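Long-range contacts in esterase D (Lactobacillus rhamnosus, PDB 3DKR), which probably hydrolyses carboxylic esters, as an alpha/beta hydrolase with a catalytic triad: residues Val63-Ile68 / Lys140-Met145; Pro186-Gln191 / Glu239-Phe244. All coordinates share one frame; numbering follows the deposited sequence.

Contact 1 of 2, residues Val63-Ile68 / Lys140-Met145; sequences VEPLDI and KYAEYM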
ATOM      1  N   VAL A  63       7.320  18.886   1.182  1.00 25.81           N
ATOM      2  CA  VAL A  63       8.742  19.196   1.138  1.00 26.99           C
ATOM      3  C   VAL A  63       9.445  18.872   2.474  1.00 26.81           C
ATOM      4  O   VAL A  63      10.675  18.822   2.538  1.00 28.19           O
ATOM      5  CB  VAL A  63       8.939  20.693   0.754  1.00 27.32           C
ATOM      6  CG1 VAL A  63       8.558  21.617   1.905  1.00 28.49           C
ATOM      7  CG2 VAL A  63      10.358  20.946   0.298  1.00 28.52           C
ATOM      8  N   GLU A  64       8.660  18.618   3.522  1.00 25.55           N
ATOM      9  CA  GLU A  64       9.186  18.454   4.870  1.00 24.62           C
ATOM     10  C   GLU A  64       8.995  16.991   5.340  1.00 23.89           C
ATOM     11  O   GLU A  64       7.894  16.629   5.770  1.00 22.40           O
ATOM     12  CB  GLU A  64       8.455  19.419   5.811  1.00 24.89           C
ATOM     13  CG  GLU A  64       8.836  19.301   7.272  1.00 25.14           C
ATOM     14  CD  GLU A  64      10.327  19.315   7.465  1.00 25.78           C
ATOM     15  OE1 GLU A  64      10.925  20.411   7.371  1.00 26.55           O
ATOM     16  OE2 GLU A  64      10.909  18.237   7.696  1.00 24.54           O
ATOM     17  N   PRO A  65      10.059  16.166   5.278  1.00 23.87           N
ATOM     18  CA  PRO A  65       9.928  14.767   5.720  1.00 23.65           C
ATOM     19  C   PRO A  65       9.382  14.568   7.136  1.00 22.98           C
ATOM     20  O   PRO A  65       8.741  13.556   7.401  1.00 22.67           O
ATOM     21  CB  PRO A  65      11.355  14.228   5.619  1.00 24.16           C
ATOM     22  CG  PRO A  65      11.995  15.081   4.564  1.00 25.03           C
ATOM     23  CD  PRO A  65      11.418  16.439   4.773  1.00 24.37           C
ATOM     24  N   LEU A  66       9.615  15.522   8.033  1.00 21.93           N
ATOM     25  CA  LEU A  66       9.064  15.444   9.386  1.00 21.33           C
ATOM     26  C   LEU A  66       7.540  15.457   9.411  1.00 20.75           C
ATOM     27  O   LEU A  66       6.944  14.973  10.375  1.00 21.01           O
ATOM     28  CB  LEU A  66       9.621  16.570  10.264  1.00 22.23           C
ATOM     29  CG  LEU A  66      11.101  16.414  10.577  1.00 23.78           C
ATOM     30  CD1 LEU A  66      11.649  17.671  11.264  1.00 25.94           C
ATOM     31  CD2 LEU A  66      11.368  15.171  11.429  1.00 26.22           C
ATOM     32  N   ASP A  67       6.907  16.006   8.370  1.00 19.78           N
ATOM     33  CA  ASP A  67       5.441  16.005   8.283  1.00 20.03           C
ATOM     34  C   ASP A  67       4.862  14.594   8.342  1.00 18.93           C
ATOM     35  O   ASP A  67       3.757  14.397   8.876  1.00 19.06           O
ATOM     36  CB  ASP A  67       4.962  16.664   7.001  1.00 19.97           C
ATOM     37  CG  ASP A  67       5.133  18.179   7.013  1.00 21.58           C
ATOM     38  OD1 ASP A  67       5.408  18.773   8.090  1.00 21.57           O
ATOM     39  OD2 ASP A  67       4.964  18.768   5.926  1.00 22.82           O
ATOM     40  N   ILE A  68       5.595  13.628   7.804  1.00 18.40           N
ATOM     41  CA  ILE A  68       5.153  12.217   7.850  1.00 18.18           C
ATOM     42  C   ILE A  68       5.020  11.794   9.292  1.00 18.00           C
ATOM     43  O   ILE A  68       4.050  11.127   9.692  1.00 17.71           O
ATOM     44  CB  ILE A  68       6.150  11.275   7.124  1.00 18.28           C
ATOM     45  CG1 ILE A  68       6.172  11.581   5.618  1.00 17.75           C
ATOM     46  CG2 ILE A  68       5.795   9.810   7.389  1.00 18.98           C
ATOM     47  CD1 ILE A  68       7.363  11.032   4.869  1.00 18.65           C
ATOM     48  N   LYS A 140      17.490   7.929   4.452  1.00 22.81           N
ATOM     49  CA  LYS A 140      18.011   8.196   3.104  1.00 23.47           C
ATOM     50  C   LYS A 140      17.004   9.006   2.284  1.00 23.32           C
ATOM     51  O   LYS A 140      17.375   9.903   1.532  1.00 24.06           O
ATOM     52  CB  LYS A 140      18.354   6.893   2.394  1.00 24.19           C
ATOM     53  CG  LYS A 140      19.590   6.216   2.944  1.00 25.20           C
ATOM     54  N   TYR A 141      15.730   8.671   2.429  1.00 22.83           N
ATOM     55  CA  TYR A 141      14.645   9.441   1.829  1.00 22.31           C
ATOM     56  C   TYR A 141      14.729  10.898   2.259  1.00 23.21           C
ATOM     57  O   TYR A 141      14.730  11.794   1.417  1.00 23.67           O
ATOM     58  CB  TYR A 141      13.295   8.840   2.250  1.00 21.76           C
ATOM     59  CG  TYR A 141      12.095   9.723   1.971  1.00 20.69           C
ATOM     60  CD1 TYR A 141      11.532   9.768   0.708  1.00 19.70           C
ATOM     61  CD2 TYR A 141      11.512  10.495   2.973  1.00 19.25           C
ATOM     62  CE1 TYR A 141      10.429  10.554   0.447  1.00 19.70           C
ATOM     63  CE2 TYR A 141      10.400  11.301   2.711  1.00 20.48           C
ATOM     64  CZ  TYR A 141       9.864  11.320   1.447  1.00 18.94           C
ATOM     65  OH  TYR A 141       8.767  12.107   1.153  1.00 20.25           O
ATOM     66  N   ALA A 142      14.808  11.130   3.570  1.00 24.09           N
ATOM     67  CA  ALA A 142      14.843  12.488   4.111  1.00 25.35           C
ATOM     68  C   ALA A 142      16.068  13.239   3.581  1.00 26.59           C
ATOM     69  O   ALA A 142      15.988  14.424   3.223  1.00 26.68           O
ATOM     70  CB  ALA A 142      14.846  12.460   5.624  1.00 25.27           C
ATOM     71  N   GLU A 143      17.197  12.545   3.512  1.00 27.39           N
ATOM     72  CA  GLU A 143      18.427  13.172   3.040  1.00 28.50           C
ATOM     73  C   GLU A 143      18.329  13.574   1.571  1.00 29.34           C
ATOM     74  O   GLU A 143      18.722  14.695   1.196  1.00 29.95           O
ATOM     75  CB  GLU A 143      19.615  12.247   3.267  1.00 28.42           C
ATOM     76  CG  GLU A 143      20.942  12.920   3.016  1.00 29.87           C
ATOM     77  CD  GLU A 143      22.124  12.095   3.486  1.00 32.47           C
ATOM     78  OE1 GLU A 143      21.952  11.255   4.397  1.00 33.05           O
ATOM     79  OE2 GLU A 143      23.227  12.294   2.933  1.00 33.09           O
ATOM     80  N   TYR A 144      17.800  12.672   0.748  1.00 30.08           N
ATOM     81  CA  TYR A 144      17.586  12.953  -0.671  1.00 31.18           C
ATOM     82  C   TYR A 144      16.665  14.144  -0.853  1.00 31.36           C
ATOM     83  O   TYR A 144      16.956  15.048  -1.640  1.00 31.27           O
ATOM     84  CB  TYR A 144      16.989  11.742  -1.391  1.00 32.39           C
ATOM     85  CG  TYR A 144      16.556  12.036  -2.816  1.00 33.95           C
ATOM     86  CD1 TYR A 144      17.462  11.963  -3.867  1.00 35.95           C
ATOM     87  CD2 TYR A 144      15.235  12.388  -3.109  1.00 35.26           C
ATOM     88  CE1 TYR A 144      17.074  12.233  -5.175  1.00 35.89           C
ATOM     89  CE2 TYR A 144      14.837  12.665  -4.414  1.00 35.74           C
ATOM     90  CZ  TYR A 144      15.762  12.586  -5.443  1.00 36.04           C
ATOM     91  OH  TYR A 144      15.380  12.854  -6.746  1.00 36.29           O
ATOM     92  N   MET A 145      15.547  14.138  -0.131  1.00 31.58           N
ATOM     93  CA  MET A 145      14.548  15.185  -0.273  1.00 32.08           C
ATOM     94  C   MET A 145      15.088  16.527   0.193  1.00 32.03           C
ATOM     95  O   MET A 145      14.956  17.516  -0.520  1.00 32.05           O
ATOM     96  CB  MET A 145      13.267  14.835   0.493  1.00 32.27           C
ATOM     97  CG  MET A 145      12.522  13.636  -0.087  1.00 33.84           C
ATOM     98  SD  MET A 145      11.957  13.844  -1.782  1.00 37.51           S
ATOM     99  CE  MET A 145      10.791  15.179  -1.565  1.00 38.11           C
TER
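Pro65 and Ala142 bring the two backbones closest, their CA atoms 5.7 Å apart, where the turn leading into helix 66-71 meets helix 134-149. No hydrogen bond crosses between 63-68 and 140-145; the join is apolar. The Pro65 ring lies against the backbone and methyl group of Ala142: Pro65 CG stands 3.9 Å from Ala142 CA, and the side-chain carbons Pro65 CB and Ala142 CB are equally near. Pro65 CG also reaches Met145 CB at 4.3 Å. The second point of contact is Ile68, which meets Tyr141 tip to tip, with Ile68 CD1 3.7 Å from Tyr141 CE2 and approaching the ring obliquely. Tyr141 CG is anti to its backbone N (chi1 166°), which starts the ring off toward 63-68. Within its own helix, Met145 CG covers one face of that ring, offset toward the rim. Glu64 helps to hold the turn: its OE2 accepts from Leu66 N at 3.0 Å through its anti lone pair, a nearly straight capping bond (161°). Ile158 of helix 155-178 packs on Ala142, and Ile68 O is hydrogen-bonded to Gln165 NE2 of the same helix. The side chain of Tyr141 is about 11 Å from that of His226, predicted to belong to the charge relay. Helix 134-149 falls between strands 119-122 and 187-192, the usual place of the alpha/beta hydrolase lid, and the contact probably joins such a lid to the loop after strand 51-54.

Contact 2 of 2, residues Pro186-Gln191 / Glu239-Phe244; sequences PTFIGQ and EDVIAF
Phe188 and Phe244 form the aromatic heart of this contact, an edge-to-face pair with centroids 5.5 Å apart and planes at 69°, the edge of Phe188 turned to the face of Phe244. Two CH-pi contacts reinforce it. Phe188 CB sits almost exactly over the centre of the Phe244 ring, 3.7 Å from its centroid, while Val241 CG2 lies over one face of Phe188, 4.1 Å from the Phe188 centroid and offset toward the rim. Phe188 CG is anti to its backbone N (chi1 -178°), which starts the ring toward the helix. Aliphatic carbons complete the packing: Asp240 CB lies in the plane of the Phe188 ring, 3.9 Å from Phe188 CE1, and Pro186 CB approaches Phe244 CZ at 4.0 Å. Among polar groups, Pro186 O stands at the edge of the Phe244 ring, 3.6 Å from CZ, and Asp240 OD2 is hydrogen-bonded to Tyr221 OH. An alanine in place of Phe244 would probably open a gap over which Phe188 CB now sits and cost the Phe188 ring its edge-to-face partner, though His219 would still lie against it. Strand 187-191 and helix 239-244 run antiparallel (171°), their axes 9.9 Å apart: the C-terminal helix of the alpha/beta hydrolase fold laid against the central sheet.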
ATOM      1  N   PRO A 186     -11.600 -13.128  -2.158  1.00 17.13           N
ATOM      2  CA  PRO A 186     -10.361 -13.433  -2.843  1.00 17.09           C
ATOM      3  C   PRO A 186      -9.286 -12.398  -2.480  1.00 16.92           C
ATOM      4  O   PRO A 186      -9.578 -11.194  -2.450  1.00 17.60           O
ATOM      5  CB  PRO A 186     -10.743 -13.318  -4.325  1.00 18.00           C
ATOM      6  CG  PRO A 186     -12.205 -13.582  -4.347  1.00 17.16           C
ATOM      7  CD  PRO A 186     -12.746 -13.055  -3.088  1.00 17.35           C
ATOM      8  N   THR A 187      -8.082 -12.878  -2.194  1.00 16.96           N
ATOM      9  CA  THR A 187      -6.963 -12.008  -1.798  1.00 16.37           C
ATOM     10  C   THR A 187      -5.747 -12.229  -2.685  1.00 16.64           C
ATOM     11  O   THR A 187      -5.334 -13.363  -2.935  1.00 18.04           O
ATOM     12  CB  THR A 187      -6.588 -12.251  -0.341  1.00 16.52           C
ATOM     13  OG1 THR A 187      -7.743 -12.073   0.480  1.00 17.46           O
ATOM     14  CG2 THR A 187      -5.474 -11.303   0.115  1.00 17.39           C
ATOM     15  N   PHE A 188      -5.174 -11.116  -3.133  1.00 15.58           N
ATOM     16  CA  PHE A 188      -3.972 -11.084  -3.953  1.00 15.45           C
ATOM     17  C   PHE A 188      -2.779 -10.777  -3.067  1.00 15.47           C
ATOM     18  O   PHE A 188      -2.832  -9.874  -2.234  1.00 15.92           O
ATOM     19  CB  PHE A 188      -4.099  -9.991  -5.024  1.00 15.82           C
ATOM     20  CG  PHE A 188      -2.932  -9.917  -5.957  1.00 15.87           C
ATOM     21  CD1 PHE A 188      -2.923 -10.649  -7.140  1.00 15.70           C
ATOM     22  CD2 PHE A 188      -1.814  -9.159  -5.644  1.00 16.19           C
ATOM     23  CE1 PHE A 188      -1.831 -10.601  -8.007  1.00 16.97           C
ATOM     24  CE2 PHE A 188      -0.732  -9.101  -6.509  1.00 17.49           C
ATOM     25  CZ  PHE A 188      -0.734  -9.839  -7.687  1.00 17.58           C
ATOM     26  N   ILE A 189      -1.699 -11.526  -3.261  1.00 15.51           N
ATOM     27  CA  ILE A 189      -0.439 -11.262  -2.549  1.00 15.75           C
ATOM     28  C   ILE A 189       0.718 -11.224  -3.524  1.00 16.43           C
ATOM     29  O   ILE A 189       1.001 -12.220  -4.198  1.00 16.49           O
ATOM     30  CB  ILE A 189      -0.132 -12.318  -1.471  1.00 15.83           C
ATOM     31  CG1 ILE A 189      -1.267 -12.382  -0.451  1.00 15.51           C
ATOM     32  CG2 ILE A 189       1.218 -11.988  -0.802  1.00 15.70           C
ATOM     33  CD1 ILE A 189      -1.131 -13.491   0.624  1.00 17.78           C
ATOM     34  N   GLY A 190       1.365 -10.064  -3.635  1.00 16.07           N
ATOM     35  CA  GLY A 190       2.584  -9.926  -4.399  1.00 15.82           C
ATOM     36  C   GLY A 190       3.721  -9.489  -3.499  1.00 15.73           C
ATOM     37  O   GLY A 190       3.528  -8.663  -2.605  1.00 15.39           O
ATOM     38  N   GLN A 191       4.909 -10.044  -3.724  1.00 15.51           N
ATOM     39  CA  GLN A 191       6.059  -9.762  -2.873  1.00 15.90           C
ATOM     40  C   GLN A 191       7.355  -9.790  -3.679  1.00 16.13           C
ATOM     41  O   GLN A 191       7.624 -10.758  -4.388  1.00 16.34           O
ATOM     42  CB  GLN A 191       6.130 -10.803  -1.763  1.00 15.72           C
ATOM     43  CG  GLN A 191       7.331 -10.682  -0.852  1.00 16.80           C
ATOM     44  CD  GLN A 191       7.424  -9.344  -0.185  1.00 14.96           C
ATOM     45  OE1 GLN A 191       6.519  -8.955   0.560  1.00 15.66           O
ATOM     46  NE2 GLN A 191       8.541  -8.645  -0.400  1.00 16.49           N
ATOM     47  N   GLU A 239       0.022  -7.318 -15.043  1.00 18.28           N
ATOM     48  CA  GLU A 239      -0.637  -8.467 -15.669  1.00 18.68           C
ATOM     49  C   GLU A 239      -1.281  -9.398 -14.638  1.00 18.41           C
ATOM     50  O   GLU A 239      -2.423  -9.839 -14.810  1.00 18.34           O
ATOM     51  CB  GLU A 239       0.344  -9.232 -16.549  1.00 19.56           C
ATOM     52  CG  GLU A 239       0.893  -8.392 -17.702  1.00 21.64           C
ATOM     53  N   ASP A 240      -0.565  -9.674 -13.548  1.00 17.98           N
ATOM     54  CA  ASP A 240      -1.073 -10.576 -12.507  1.00 18.55           C
ATOM     55  C   ASP A 240      -2.307  -9.994 -11.810  1.00 17.81           C
ATOM     56  O   ASP A 240      -3.287 -10.696 -11.549  1.00 18.43           O
ATOM     57  CB  ASP A 240       0.017 -10.871 -11.476  1.00 18.78           C
ATOM     58  CG  ASP A 240       1.188 -11.666 -12.057  1.00 20.25           C
ATOM     59  OD1 ASP A 240       0.994 -12.366 -13.096  1.00 21.59           O
ATOM     60  OD2 ASP A 240       2.291 -11.613 -11.468  1.00 19.36           O
ATOM     61  N   VAL A 241      -2.252  -8.697 -11.501  1.00 17.55           N
ATOM     62  CA  VAL A 241      -3.373  -8.025 -10.823  1.00 17.41           C
ATOM     63  C   VAL A 241      -4.620  -7.985 -11.714  1.00 17.40           C
ATOM     64  O   VAL A 241      -5.752  -8.224 -11.268  1.00 18.20           O
ATOM     65  CB  VAL A 241      -2.967  -6.587 -10.400  1.00 17.02           C
ATOM     66  CG1 VAL A 241      -4.202  -5.763  -9.975  1.00 18.17           C
ATOM     67  CG2 VAL A 241      -1.878  -6.640  -9.300  1.00 18.20           C
ATOM     68  N   ILE A 242      -4.403  -7.689 -12.986  1.00 17.81           N
ATOM     69  CA  ILE A 242      -5.502  -7.645 -13.935  1.00 18.42           C
ATOM     70  C   ILE A 242      -6.104  -9.040 -14.098  1.00 18.62           C
ATOM     71  O   ILE A 242      -7.319  -9.185 -14.079  1.00 18.68           O
ATOM     72  CB  ILE A 242      -5.041  -7.008 -15.257  1.00 18.89           C
ATOM     73  CG1 ILE A 242      -4.763  -5.521 -15.023  1.00 18.94           C
ATOM     74  CG2 ILE A 242      -6.108  -7.173 -16.335  1.00 19.92           C
ATOM     75  CD1 ILE A 242      -4.094  -4.800 -16.183  1.00 21.12           C
ATOM     76  N   ALA A 243      -5.260 -10.064 -14.194  1.00 18.20           N
ATOM     77  CA  ALA A 243      -5.769 -11.449 -14.255  1.00 18.74           C
ATOM     78  C   ALA A 243      -6.621 -11.796 -13.026  1.00 19.07           C
ATOM     79  O   ALA A 243      -7.683 -12.431 -13.125  1.00 19.13           O
ATOM     80  CB  ALA A 243      -4.630 -12.422 -14.394  1.00 19.26           C
ATOM     81  N   PHE A 244      -6.154 -11.363 -11.859  1.00 18.78           N
ATOM     82  CA  PHE A 244      -6.850 -11.583 -10.594  1.00 19.28           C
ATOM     83  C   PHE A 244      -8.242 -10.972 -10.601  1.00 19.70           C
ATOM     84  O   PHE A 244      -9.228 -11.609 -10.205  1.00 19.41           O
ATOM     85  CB  PHE A 244      -5.983 -11.019  -9.456  1.00 19.13           C
ATOM     86  CG  PHE A 244      -6.641 -11.007  -8.113  1.00 18.54           C
ATOM     87  CD1 PHE A 244      -6.673 -12.158  -7.314  1.00 19.51           C
ATOM     88  CD2 PHE A 244      -7.177  -9.836  -7.602  1.00 17.97           C
ATOM     89  CE1 PHE A 244      -7.251 -12.126  -6.065  1.00 18.40           C
ATOM     90  CE2 PHE A 244      -7.772  -9.812  -6.344  1.00 18.11           C
ATOM     91  CZ  PHE A 244      -7.802 -10.944  -5.578  1.00 19.60           C
TER

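Overall arrangement
The two contacts lie on opposite sides of the chain's centre, with their own centres 31 Å apart and no touch between them, and they share no helix or strand. Both are largely buried and neither has a hydrogen bond across it, yet their chemistry differs. Contact 2 belongs to the core, where a strand of the central sheet receives a helix through an edge-to-face pair of phenylalanine rings. Contact 1 lies farther from the centre, in the helical part outside the sheet, and relies on a proline, aliphatic side chains and one tyrosine; it buries less surface, 209 Å² against 268 Å². Contact 1 approaches the predicted catalytic histidine; in contact 2, Gln191, farther along the strand, hydrogen-bonds Asp195.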